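Local atomic coordinates of RNA-binding protein RO60 (Deinococcus radiodurans, PDB entry 2NVO), a protein that binds several small RNAs that accumulate during recovery from ultraviolet irradiation and contributes to the resistance of the bacterium to that radiation. Residues A[136-141]-A[178-184]; A[161-166]-A[194-200]; A[323-327]-A[337-341]; A[363-369]-A[457-463]. All coordinates share one frame; numbering follows the deposited sequence.

Interaction 1: A[136-141]-A[178-184]; sequences LLHFLA and ARDGWSQ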
# COMPACT_ATOMS: atom_id res chain seq x y z
N LEU A 136 16.36 -4.16 4.47
CA LEU A 136 17.70 -4.05 5.05
C LEU A 136 18.62 -3.19 4.17
O LEU A 136 19.40 -2.39 4.68
CB LEU A 136 18.34 -5.42 5.24
CG LEU A 136 19.82 -5.34 5.66
CD1 LEU A 136 19.97 -4.70 7.05
CD2 LEU A 136 20.49 -6.70 5.58
N LEU A 137 18.54 -3.38 2.86
CA LEU A 137 19.39 -2.61 1.95
C LEU A 137 18.95 -1.15 1.93
O LEU A 137 19.76 -0.25 1.71
CB LEU A 137 19.39 -3.20 0.55
CG LEU A 137 19.90 -4.65 0.55
CD1 LEU A 137 19.86 -5.22 -0.86
CD2 LEU A 137 21.31 -4.77 1.18
N HIS A 138 17.66 -0.94 2.16
CA HIS A 138 17.08 0.40 2.19
C HIS A 138 17.51 1.10 3.48
O HIS A 138 17.86 2.27 3.48
CB HIS A 138 15.56 0.29 2.10
CG HIS A 138 14.88 1.58 1.74
ND1 HIS A 138 13.52 1.75 1.85
CD2 HIS A 138 15.38 2.75 1.30
CE1 HIS A 138 13.20 2.98 1.47
NE2 HIS A 138 14.32 3.61 1.13
N PHE A 139 17.50 0.35 4.58
CA PHE A 139 17.96 0.88 5.85
C PHE A 139 19.42 1.34 5.73
O PHE A 139 19.78 2.40 6.20
CB PHE A 139 17.80 -0.19 6.94
CG PHE A 139 18.61 0.07 8.16
CD1 PHE A 139 18.07 0.76 9.23
CD2 PHE A 139 19.93 -0.37 8.24
CE1 PHE A 139 18.82 1.01 10.35
CE2 PHE A 139 20.68 -0.12 9.36
CZ PHE A 139 20.13 0.57 10.42
N LEU A 140 20.24 0.52 5.08
CA LEU A 140 21.66 0.84 4.87
C LEU A 140 21.87 2.10 4.02
O LEU A 140 22.80 2.87 4.24
CB LEU A 140 22.38 -0.35 4.24
CG LEU A 140 22.54 -1.58 5.13
CD1 LEU A 140 23.21 -2.70 4.37
CD2 LEU A 140 23.31 -1.22 6.42
N ALA A 141 21.01 2.30 3.03
CA ALA A 141 21.04 3.53 2.24
C ALA A 141 20.76 4.76 3.11
O ALA A 141 21.33 5.82 2.88
CB ALA A 141 20.05 3.46 1.08
N ALA A 178 19.99 -7.23 -4.44
CA ALA A 178 20.47 -5.86 -4.46
C ALA A 178 19.33 -4.85 -4.49
O ALA A 178 18.21 -5.15 -4.91
CB ALA A 178 21.43 -5.64 -5.63
N ARG A 179 19.64 -3.65 -4.03
CA ARG A 179 18.70 -2.56 -4.09
C ARG A 179 19.49 -1.31 -4.44
O ARG A 179 20.05 -0.66 -3.56
CB ARG A 179 17.96 -2.41 -2.76
CG ARG A 179 16.73 -1.53 -2.85
CD ARG A 179 16.37 -0.96 -1.48
NE ARG A 179 16.19 0.48 -1.57
CZ ARG A 179 15.03 1.12 -1.45
NH1 ARG A 179 13.91 0.44 -1.21
NH2 ARG A 179 15.00 2.44 -1.56
N ASP A 180 19.56 -1.01 -5.73
CA ASP A 180 20.29 0.16 -6.22
C ASP A 180 21.79 0.07 -5.90
O ASP A 180 22.48 -0.82 -6.39
CB ASP A 180 19.68 1.45 -5.66
CG ASP A 180 19.87 2.63 -6.60
OD1 ASP A 180 20.39 2.44 -7.72
OD2 ASP A 180 19.49 3.75 -6.21
N GLY A 181 22.29 0.97 -5.05
CA GLY A 181 23.70 0.93 -4.67
C GLY A 181 24.08 -0.29 -3.84
O GLY A 181 24.99 -1.05 -4.18
N TRP A 182 23.35 -0.49 -2.74
CA TRP A 182 23.62 -1.58 -1.79
C TRP A 182 23.21 -2.98 -2.26
O TRP A 182 22.11 -3.17 -2.78
CB TRP A 182 22.94 -1.27 -0.46
CG TRP A 182 23.70 -0.28 0.33
CD1 TRP A 182 23.48 1.06 0.40
CD2 TRP A 182 24.83 -0.55 1.17
NE1 TRP A 182 24.40 1.65 1.23
CE2 TRP A 182 25.25 0.68 1.71
CE3 TRP A 182 25.53 -1.72 1.51
CZ2 TRP A 182 26.34 0.78 2.58
CZ3 TRP A 182 26.61 -1.61 2.38
CH2 TRP A 182 27.00 -0.37 2.90
N SER A 183 24.09 -3.96 -2.05
CA SER A 183 23.76 -5.35 -2.31
C SER A 183 23.98 -6.16 -1.03
O SER A 183 24.66 -5.70 -0.12
CB SER A 183 24.64 -5.92 -3.42
OG SER A 183 25.97 -6.14 -2.97
N GLN A 184 23.42 -7.36 -0.96
CA GLN A 184 23.68 -8.25 0.17
C GLN A 184 25.18 -8.53 0.26
O GLN A 184 25.76 -8.56 1.35
CB GLN A 184 22.91 -9.57 0.04
CG GLN A 184 21.41 -9.39 -0.21
CD GLN A 184 20.68 -8.83 0.99
OE1 GLN A 184 19.61 -8.23 0.85
NE2 GLN A 184 21.25 -9.00 2.17
O HOH W 1 19.89 0.52 -1.11
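Helix 133-143 packs here against a short two-stranded turn, residues 178-184, through an apolar core flanked by a guanidinium-imidazole stack. Leu137 carries the core. Its CB lies 3.7 Å from Arg179 CB, and its methyls spread over the turn, CD1 reaching Arg179 N and CD2 the carbonyl of Ser183. On one flank the guanidinium of Arg179 lies flat on the imidazole of His138, planes 13° apart and centres 3.4 Å apart. The arginine chain leaves its CA with CG opposite the backbone N (chi1 -166°) and bends at chi3, which lays CZ over the ring toward its rim. The pair sits in the horseshoe of HEAT-like helical repeats, within the stretch assigned to RNA binding by similarity. On the other flank Leu140 CB stands over the five-membered ring of Trp182, 3.9 Å from its centroid and 8° off the normal, a CH-pi contact, while Leu140 CD1 touches Trp182 CE3 at 3.8 Å. The indole NE1 is hydrogen-bonded to Asp144, which would restrain the ring's rotation. No direct hydrogen bond joins the two segments; instead a water donates to Leu137 O (2.9 Å) and Arg179 O (2.7 Å), bridging helix and turn.

Interaction 2: A[161-166]-A[194-200]; sequences YETADV and KTDDAAR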
# COMPACT_ATOMS: atom_id res chain seq x y z
N TYR A 161 21.80 -11.06 9.71
CA TYR A 161 22.00 -12.29 8.96
C TYR A 161 22.09 -13.52 9.86
O TYR A 161 21.61 -14.60 9.52
CB TYR A 161 23.26 -12.20 8.09
CG TYR A 161 23.17 -11.13 7.02
CD1 TYR A 161 22.43 -11.34 5.86
CD2 TYR A 161 23.82 -9.92 7.18
CE1 TYR A 161 22.36 -10.36 4.87
CE2 TYR A 161 23.75 -8.93 6.21
CZ TYR A 161 23.01 -9.16 5.06
OH TYR A 161 22.95 -8.18 4.09
N GLU A 162 22.70 -13.34 11.03
CA GLU A 162 22.88 -14.46 11.96
C GLU A 162 21.57 -14.89 12.62
O GLU A 162 21.47 -16.00 13.16
CB GLU A 162 23.93 -14.09 13.01
CG GLU A 162 25.33 -14.00 12.43
CD GLU A 162 26.30 -13.31 13.37
OE1 GLU A 162 25.85 -12.84 14.43
OE2 GLU A 162 27.51 -13.24 13.04
N THR A 163 20.57 -14.02 12.56
CA THR A 163 19.27 -14.29 13.18
C THR A 163 18.29 -14.95 12.20
O THR A 163 17.29 -15.53 12.60
CB THR A 163 18.65 -12.99 13.73
OG1 THR A 163 19.44 -12.50 14.82
CG2 THR A 163 17.23 -13.21 14.21
N ALA A 164 18.60 -14.87 10.91
CA ALA A 164 17.69 -15.36 9.88
C ALA A 164 17.90 -16.84 9.58
O ALA A 164 19.04 -17.29 9.41
CB ALA A 164 17.87 -14.53 8.60
N ASP A 165 16.81 -17.59 9.46
CA ASP A 165 16.91 -19.03 9.19
C ASP A 165 17.32 -19.32 7.74
O ASP A 165 17.26 -18.44 6.87
CB ASP A 165 15.63 -19.78 9.61
CG ASP A 165 14.63 -20.00 8.47
OD1 ASP A 165 14.50 -19.13 7.58
OD2 ASP A 165 13.95 -21.05 8.47
N VAL A 166 17.75 -20.55 7.50
CA VAL A 166 18.32 -20.92 6.21
C VAL A 166 17.33 -20.69 5.04
O VAL A 166 17.74 -20.50 3.89
CB VAL A 166 18.83 -22.39 6.24
CG1 VAL A 166 17.69 -23.36 6.54
CG2 VAL A 166 19.54 -22.75 4.93
N LYS A 194 28.80 -14.80 10.96
CA LYS A 194 29.06 -16.24 11.05
C LYS A 194 28.05 -16.89 11.97
O LYS A 194 27.85 -16.46 13.10
CB LYS A 194 30.47 -16.52 11.55
CG LYS A 194 30.86 -18.00 11.44
CD LYS A 194 32.16 -18.30 12.17
CE LYS A 194 32.86 -19.52 11.58
NZ LYS A 194 34.21 -19.76 12.18
N THR A 195 27.37 -17.91 11.46
CA THR A 195 26.39 -18.63 12.25
C THR A 195 27.03 -19.89 12.83
O THR A 195 28.15 -20.23 12.48
CB THR A 195 25.19 -19.03 11.39
OG1 THR A 195 25.58 -20.05 10.47
CG2 THR A 195 24.67 -17.82 10.63
N ASP A 196 26.31 -20.57 13.71
CA ASP A 196 26.79 -21.84 14.24
C ASP A 196 26.67 -22.93 13.18
O ASP A 196 27.51 -23.81 13.12
CB ASP A 196 26.00 -22.23 15.50
CG ASP A 196 24.50 -22.19 15.28
OD1 ASP A 196 23.78 -22.98 15.92
OD2 ASP A 196 24.02 -21.36 14.48
N ASP A 197 25.64 -22.86 12.33
CA ASP A 197 25.38 -23.97 11.42
C ASP A 197 25.93 -23.78 10.01
O ASP A 197 25.83 -22.70 9.42
CB ASP A 197 23.89 -24.27 11.35
CG ASP A 197 23.11 -23.15 10.74
OD1 ASP A 197 22.57 -23.35 9.63
OD2 ASP A 197 23.08 -22.07 11.36
N ALA A 198 26.47 -24.87 9.48
CA ALA A 198 27.19 -24.84 8.21
C ALA A 198 26.28 -24.49 7.03
O ALA A 198 26.75 -23.90 6.05
CB ALA A 198 27.88 -26.17 7.97
N ALA A 199 25.01 -24.86 7.13
CA ALA A 199 24.05 -24.59 6.07
C ALA A 199 23.93 -23.09 5.84
O ALA A 199 24.11 -22.59 4.73
CB ALA A 199 22.69 -25.19 6.41
N ARG A 200 23.64 -22.36 6.91
CA ARG A 200 23.49 -20.92 6.81
C ARG A 200 24.78 -20.21 6.41
O ARG A 200 24.73 -19.25 5.64
CB ARG A 200 22.92 -20.34 8.10
CG ARG A 200 21.44 -20.60 8.23
CD ARG A 200 20.86 -19.76 9.34
NE ARG A 200 21.58 -19.99 10.59
CZ ARG A 200 21.37 -19.29 11.70
NH1 ARG A 200 20.47 -18.32 11.71
NH2 ARG A 200 22.06 -19.56 12.80
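A salt-bridge network at the start of helix 198-209 delivers the guanidinium of Arg200 to the C-terminal end of helix 151-163. Its NH1 donates to Ala164 O at 2.9 Å and 166°, the acceptor lying nearly in the guanidinium plane although the nitrogen stands well above the plane of the carbonyl. The same NH1 makes a weak, bent second bond to Glu162 O. One nitrogen thus gathers two carbonyls, Glu162 O in the last turn of the helix and Ala164 O just beyond it. What aims the group is Asp197, the N-cap of helix 198-209. Its OD1 accepts from Arg200 N, while OD2 offers its syn lone pair to Arg200 NE at 2.7 Å; Asp196 OD2 adds a longer, weak bond to NH2 within a salt bridge. With the carboxylates of Asp196 and Asp197 along one edge and Ala164 O at another, the guanidinium probably has little freedom to rotate, and its bend at chi3 (-55°) turns the planar group toward residues 162-164. Thr195 CG2 lies over one of its faces.

Glu162 OE2 takes Lys194 N on its anti lone pair (2.9 Å, 162°), and OE1 of the same carboxylate is salt-bridged to Arg155. At the other end of the contact the aliphatic part of the arginine is used: Arg200 CG rests 3.7 Å from Val166 CB, beside the Val166 CG2 to Ala199 CB pair. An N-cap aspartate at one helix start, joined through arginine to carbonyls at and just past the end of another helix, is an inter-helix junction within the TROVE helical-repeat horseshoe.

Interaction 3: A[323-327]-A[337-341]; sequences LVYAQ and WLPVP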
# COMPACT_ATOMS: atom_id res chain seq x y z
N LEU A 323 -10.98 -3.40 -14.08
CA LEU A 323 -10.72 -2.34 -15.05
C LEU A 323 -9.44 -2.64 -15.81
O LEU A 323 -9.41 -2.54 -17.02
CB LEU A 323 -10.63 -0.97 -14.36
CG LEU A 323 -11.92 -0.48 -13.68
CD1 LEU A 323 -11.70 0.73 -12.76
CD2 LEU A 323 -12.99 -0.19 -14.71
N VAL A 324 -8.38 -3.01 -15.11
CA VAL A 324 -7.09 -3.34 -15.74
C VAL A 324 -7.26 -4.47 -16.75
O VAL A 324 -6.80 -4.40 -17.90
CB VAL A 324 -6.03 -3.74 -14.71
CG1 VAL A 324 -4.79 -4.33 -15.41
CG2 VAL A 324 -5.62 -2.54 -13.87
N TYR A 325 -7.94 -5.53 -16.30
CA TYR A 325 -8.16 -6.70 -17.13
C TYR A 325 -9.04 -6.42 -18.33
O TYR A 325 -8.77 -6.90 -19.43
CB TYR A 325 -8.76 -7.84 -16.27
CG TYR A 325 -9.10 -9.08 -17.06
CD1 TYR A 325 -8.12 -9.80 -17.73
CD2 TYR A 325 -10.42 -9.53 -17.14
CE1 TYR A 325 -8.45 -10.95 -18.47
CE2 TYR A 325 -10.75 -10.65 -17.87
CZ TYR A 325 -9.76 -11.36 -18.53
OH TYR A 325 -10.10 -12.47 -19.25
N ALA A 326 -10.09 -5.62 -18.15
CA ALA A 326 -11.06 -5.42 -19.22
C ALA A 326 -10.48 -4.61 -20.38
O ALA A 326 -11.07 -4.58 -21.46
CB ALA A 326 -12.33 -4.77 -18.69
N GLN A 327 -9.33 -3.99 -20.16
CA GLN A 327 -8.68 -3.19 -21.19
C GLN A 327 -8.16 -4.07 -22.32
O GLN A 327 -8.17 -3.67 -23.49
CB GLN A 327 -7.52 -2.38 -20.60
CG GLN A 327 -7.96 -1.14 -19.88
CD GLN A 327 -8.61 -0.15 -20.82
OE1 GLN A 327 -8.19 -0.02 -21.97
NE2 GLN A 327 -9.65 0.53 -20.35
N TRP A 337 -4.50 -8.99 -24.94
CA TRP A 337 -5.20 -10.23 -24.62
C TRP A 337 -6.68 -10.02 -24.89
O TRP A 337 -7.10 -8.90 -25.16
CB TRP A 337 -4.97 -10.64 -23.16
CG TRP A 337 -5.42 -9.63 -22.14
CD1 TRP A 337 -6.64 -9.56 -21.54
CD2 TRP A 337 -4.64 -8.57 -21.57
NE1 TRP A 337 -6.68 -8.51 -20.64
CE2 TRP A 337 -5.46 -7.89 -20.65
CE3 TRP A 337 -3.33 -8.12 -21.77
CZ2 TRP A 337 -5.01 -6.79 -19.92
CZ3 TRP A 337 -2.88 -7.02 -21.04
CH2 TRP A 337 -3.72 -6.37 -20.13
N LEU A 338 -7.45 -11.10 -24.83
CA LEU A 338 -8.88 -11.01 -25.05
C LEU A 338 -9.63 -11.28 -23.75
O LEU A 338 -9.79 -12.44 -23.33
CB LEU A 338 -9.33 -12.00 -26.13
CG LEU A 338 -10.83 -12.00 -26.40
CD1 LEU A 338 -11.31 -10.60 -26.71
CD2 LEU A 338 -11.17 -12.95 -27.54
N PRO A 339 -10.11 -10.20 -23.10
CA PRO A 339 -10.80 -10.31 -21.81
C PRO A 339 -11.97 -11.27 -21.91
O PRO A 339 -12.78 -11.13 -22.83
CB PRO A 339 -11.33 -8.88 -21.58
CG PRO A 339 -10.45 -8.00 -22.43
CD PRO A 339 -10.13 -8.83 -23.64
N VAL A 340 -12.04 -12.23 -21.00
CA VAL A 340 -13.18 -13.13 -20.94
C VAL A 340 -14.31 -12.50 -20.14
O VAL A 340 -14.13 -12.20 -18.97
CB VAL A 340 -12.83 -14.46 -20.24
CG1 VAL A 340 -14.05 -15.34 -20.16
CG2 VAL A 340 -11.69 -15.16 -20.97
N PRO A 341 -15.47 -12.30 -20.77
CA PRO A 341 -16.59 -11.57 -20.16
C PRO A 341 -17.00 -12.13 -18.80
O PRO A 341 -17.18 -11.35 -17.86
CB PRO A 341 -17.72 -11.75 -21.17
CG PRO A 341 -17.00 -11.88 -22.48
CD PRO A 341 -15.77 -12.69 -22.16
O HOH W 2 -8.15 -13.08 -21.19
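The phenolic oxygen of Tyr325 is gripped from two quarters. Val340 N donates to OH at 2.6 Å along an almost straight line (178°), and a water that accepts from OH at 2.8 Å itself donates to Leu338 O. The hydroxyl therefore works as acceptor and donor at once, tying the end of helix 315-326 to the backbone just ahead of helix 341-354, where Val340 holds the N-cap position. The ring reaches that place because CG stands opposite the backbone N (chi1 176°), which sends the phenol out along the loop.

A second bond runs the other way, from loop side chain to helix backbone. Trp337 NE1 donates to Tyr325 O at 2.9 Å, using a lone pair in the carbonyl plane, with the oxygen slightly tilted from the indole plane. Val324 O lies at the edge of the same indole, close to CZ2. Tyrosine and tryptophan rings are nearly parallel, their planes at 12°, yet slid so far apart that they barely overlap; the closest carbons, Tyr325 CE1 and Trp337 CD1, are 3.8 Å apart. Pro339 packs between tyrosine and helix end: its CB sits over one face of the Tyr325 ring, toward the rim and 4.2 Å from CE2, and its CG touches Ala326 O at 3.6 Å.

Val343 and Val344 of helix 341-354 also touch the phenol, so Tyr325 packs against the next helix as well as the loop. One tyrosine holding a connecting loop at both its carbonyl and its hydroxyl makes this a loop connection between two successive helices of the TROVE helical domain.

Interaction 4: A[363-369]-A[457-463]; sequences TRHLLAL and VDTFVVY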
# COMPACT_ATOMS: atom_id res chain seq x y z
N THR A 363 -17.17 5.10 12.87
CA THR A 363 -17.51 6.48 13.19
C THR A 363 -18.63 6.90 12.25
O THR A 363 -18.89 6.23 11.24
CB THR A 363 -16.31 7.44 13.00
OG1 THR A 363 -15.98 7.52 11.61
CG2 THR A 363 -15.08 6.96 13.79
N ARG A 364 -19.31 7.98 12.59
CA ARG A 364 -20.41 8.46 11.80
C ARG A 364 -19.86 9.40 10.74
O ARG A 364 -19.24 10.40 11.07
CB ARG A 364 -21.45 9.15 12.67
CG ARG A 364 -21.97 8.21 13.78
CD ARG A 364 -22.83 8.96 14.77
NE ARG A 364 -23.81 9.77 14.06
CZ ARG A 364 -24.96 9.31 13.57
NH1 ARG A 364 -25.30 8.03 13.70
NH2 ARG A 364 -25.77 10.15 12.94
N HIS A 365 -20.07 9.06 9.49
CA HIS A 365 -19.42 9.76 8.37
C HIS A 365 -20.42 10.61 7.63
O HIS A 365 -21.57 10.23 7.49
CB HIS A 365 -18.84 8.72 7.38
CG HIS A 365 -17.55 8.11 7.83
ND1 HIS A 365 -16.40 8.14 7.07
CD2 HIS A 365 -17.23 7.44 8.96
CE1 HIS A 365 -15.42 7.53 7.72
NE2 HIS A 365 -15.91 7.09 8.87
N LEU A 366 -19.96 11.76 7.13
CA LEU A 366 -20.70 12.53 6.15
C LEU A 366 -19.75 12.66 4.96
O LEU A 366 -18.67 13.23 5.10
CB LEU A 366 -21.06 13.91 6.68
CG LEU A 366 -21.93 14.80 5.80
CD1 LEU A 366 -23.24 14.16 5.52
CD2 LEU A 366 -22.15 16.20 6.42
N LEU A 367 -20.15 12.12 3.82
CA LEU A 367 -19.30 12.11 2.62
C LEU A 367 -19.86 13.17 1.69
O LEU A 367 -21.03 13.15 1.37
CB LEU A 367 -19.32 10.73 1.94
CG LEU A 367 -18.22 9.70 2.21
CD1 LEU A 367 -18.05 9.43 3.70
CD2 LEU A 367 -18.47 8.40 1.44
N ALA A 368 -19.02 14.13 1.31
CA ALA A 368 -19.45 15.20 0.43
C ALA A 368 -18.69 15.01 -0.90
O ALA A 368 -17.47 15.12 -0.94
CB ALA A 368 -19.12 16.52 1.05
N LEU A 369 -19.43 14.67 -1.94
CA LEU A 369 -18.90 14.35 -3.25
C LEU A 369 -19.00 15.54 -4.19
O LEU A 369 -20.05 16.15 -4.34
CB LEU A 369 -19.68 13.19 -3.86
CG LEU A 369 -19.31 11.76 -3.51
CD1 LEU A 369 -18.85 11.63 -2.07
CD2 LEU A 369 -20.42 10.78 -3.86
N VAL A 457 -21.82 14.34 13.45
CA VAL A 457 -20.86 13.75 12.51
C VAL A 457 -19.50 13.63 13.18
O VAL A 457 -19.03 14.59 13.77
CB VAL A 457 -20.72 14.65 11.25
CG1 VAL A 457 -19.60 14.13 10.31
CG2 VAL A 457 -22.07 14.73 10.52
N ASP A 458 -18.89 12.46 13.10
CA ASP A 458 -17.53 12.28 13.60
C ASP A 458 -16.48 12.58 12.51
O ASP A 458 -15.46 13.21 12.78
CB ASP A 458 -17.32 10.83 14.05
CG ASP A 458 -18.24 10.44 15.18
OD1 ASP A 458 -18.33 11.22 16.14
OD2 ASP A 458 -18.86 9.36 15.09
N THR A 459 -16.75 12.11 11.29
CA THR A 459 -15.74 12.17 10.22
C THR A 459 -16.34 12.76 8.95
O THR A 459 -17.29 12.21 8.42
CB THR A 459 -15.26 10.75 9.88
OG1 THR A 459 -14.98 10.04 11.10
CG2 THR A 459 -14.02 10.81 8.99
N PHE A 460 -15.82 13.89 8.50
CA PHE A 460 -16.26 14.48 7.24
C PHE A 460 -15.26 14.03 6.17
O PHE A 460 -14.06 14.06 6.43
CB PHE A 460 -16.23 16.01 7.33
CG PHE A 460 -17.32 16.60 8.21
CD1 PHE A 460 -18.54 16.96 7.68
CD2 PHE A 460 -17.10 16.77 9.57
CE1 PHE A 460 -19.53 17.50 8.50
CE2 PHE A 460 -18.08 17.33 10.39
CZ PHE A 460 -19.29 17.68 9.87
N VAL A 461 -15.73 13.58 5.01
CA VAL A 461 -14.81 13.21 3.93
C VAL A 461 -15.27 13.88 2.64
O VAL A 461 -16.41 13.73 2.22
CB VAL A 461 -14.74 11.68 3.67
CG1 VAL A 461 -13.67 11.39 2.61
CG2 VAL A 461 -14.41 10.94 4.95
N VAL A 462 -14.37 14.64 2.02
CA VAL A 462 -14.69 15.29 0.76
C VAL A 462 -13.97 14.55 -0.36
O VAL A 462 -12.78 14.31 -0.26
CB VAL A 462 -14.24 16.76 0.77
CG1 VAL A 462 -14.35 17.38 -0.67
CG2 VAL A 462 -15.07 17.55 1.79
N TYR A 463 -14.70 14.23 -1.42
CA TYR A 463 -14.08 13.60 -2.57
C TYR A 463 -14.13 14.56 -3.76
O TYR A 463 -15.20 15.03 -4.15
CB TYR A 463 -14.79 12.29 -2.91
CG TYR A 463 -14.38 11.15 -2.01
CD1 TYR A 463 -13.17 10.49 -2.20
CD2 TYR A 463 -15.21 10.72 -0.97
CE1 TYR A 463 -12.78 9.43 -1.38
CE2 TYR A 463 -14.83 9.66 -0.13
CZ TYR A 463 -13.62 9.02 -0.35
OH TYR A 463 -13.22 7.97 0.45
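Leu366, Tyr463 and Arg364 bury the most surface where strands 364-369 and 459-463 run side by side, and each marks a different zone of the pairing. Leu366 lies in the middle. Its CG is opposite the backbone N (chi1 -176°), and CD2 meets Phe460 CE1 at 3.6 Å, while CB rests on Val457 CG1. That valine methyl also sits over the centre of the phenylalanine ring. Trp449 and Ile447 of helix 445-452 close over this face.

The backbone of Leu366 continues the ladder: Leu366 N donates to Thr459 O nearly along the C=O axis, and O receives Val461 N at 3.0 Å. Such parallel pairing, with helices on both faces, is the core of the Rossmann-like von Willebrand A fold, whose metal-binding MIDAS-like motif includes Ser372, soon after the strand's end.

Tyr463 belongs to the other face, together with Leu367 and Leu369. Leu367 CG comes to the ring's edge, 4.1 Å from CE2, and Leu369 CD1 touches CD2 at 3.9 Å. Nearer the strand start on this face, Thr459 CB stands over the His365 ring, 3.8 Å from its centroid.

Arg364 fastens the opening. Its N donates to Asp458 OD2 (2.9 Å, 170°), and its O accepts both Asp458 N and Thr459 N; its guanidinium turns instead to Asp405. Beside it Thr363 OG1 and Thr459 OG1 share a 2.8 Å hydrogen bond.

Along the chain interactions 1 and 2 interlock, their segments alternating, and interactions 3 and 4 follow in series. The first two have centres about 20 Å apart and touch through Tyr161, whose hydroxyl approaches both Gln184 and Leu136; helices 133-143 and 151-163 are consecutive. Interaction 3 lies in the same TROVE range but about 37 Å from interaction 1 and 46 Å from interaction 2, between centres. Interaction 4 belongs to the mixed sheet of the VWFA-like domain, which strand 56-59 extends at one edge, across the chain's centre from interactions 1 and 2, about 42 and 52 Å away. The contacts thus sample both the helical horseshoe and the domain closing it around the RNA-binding cavity.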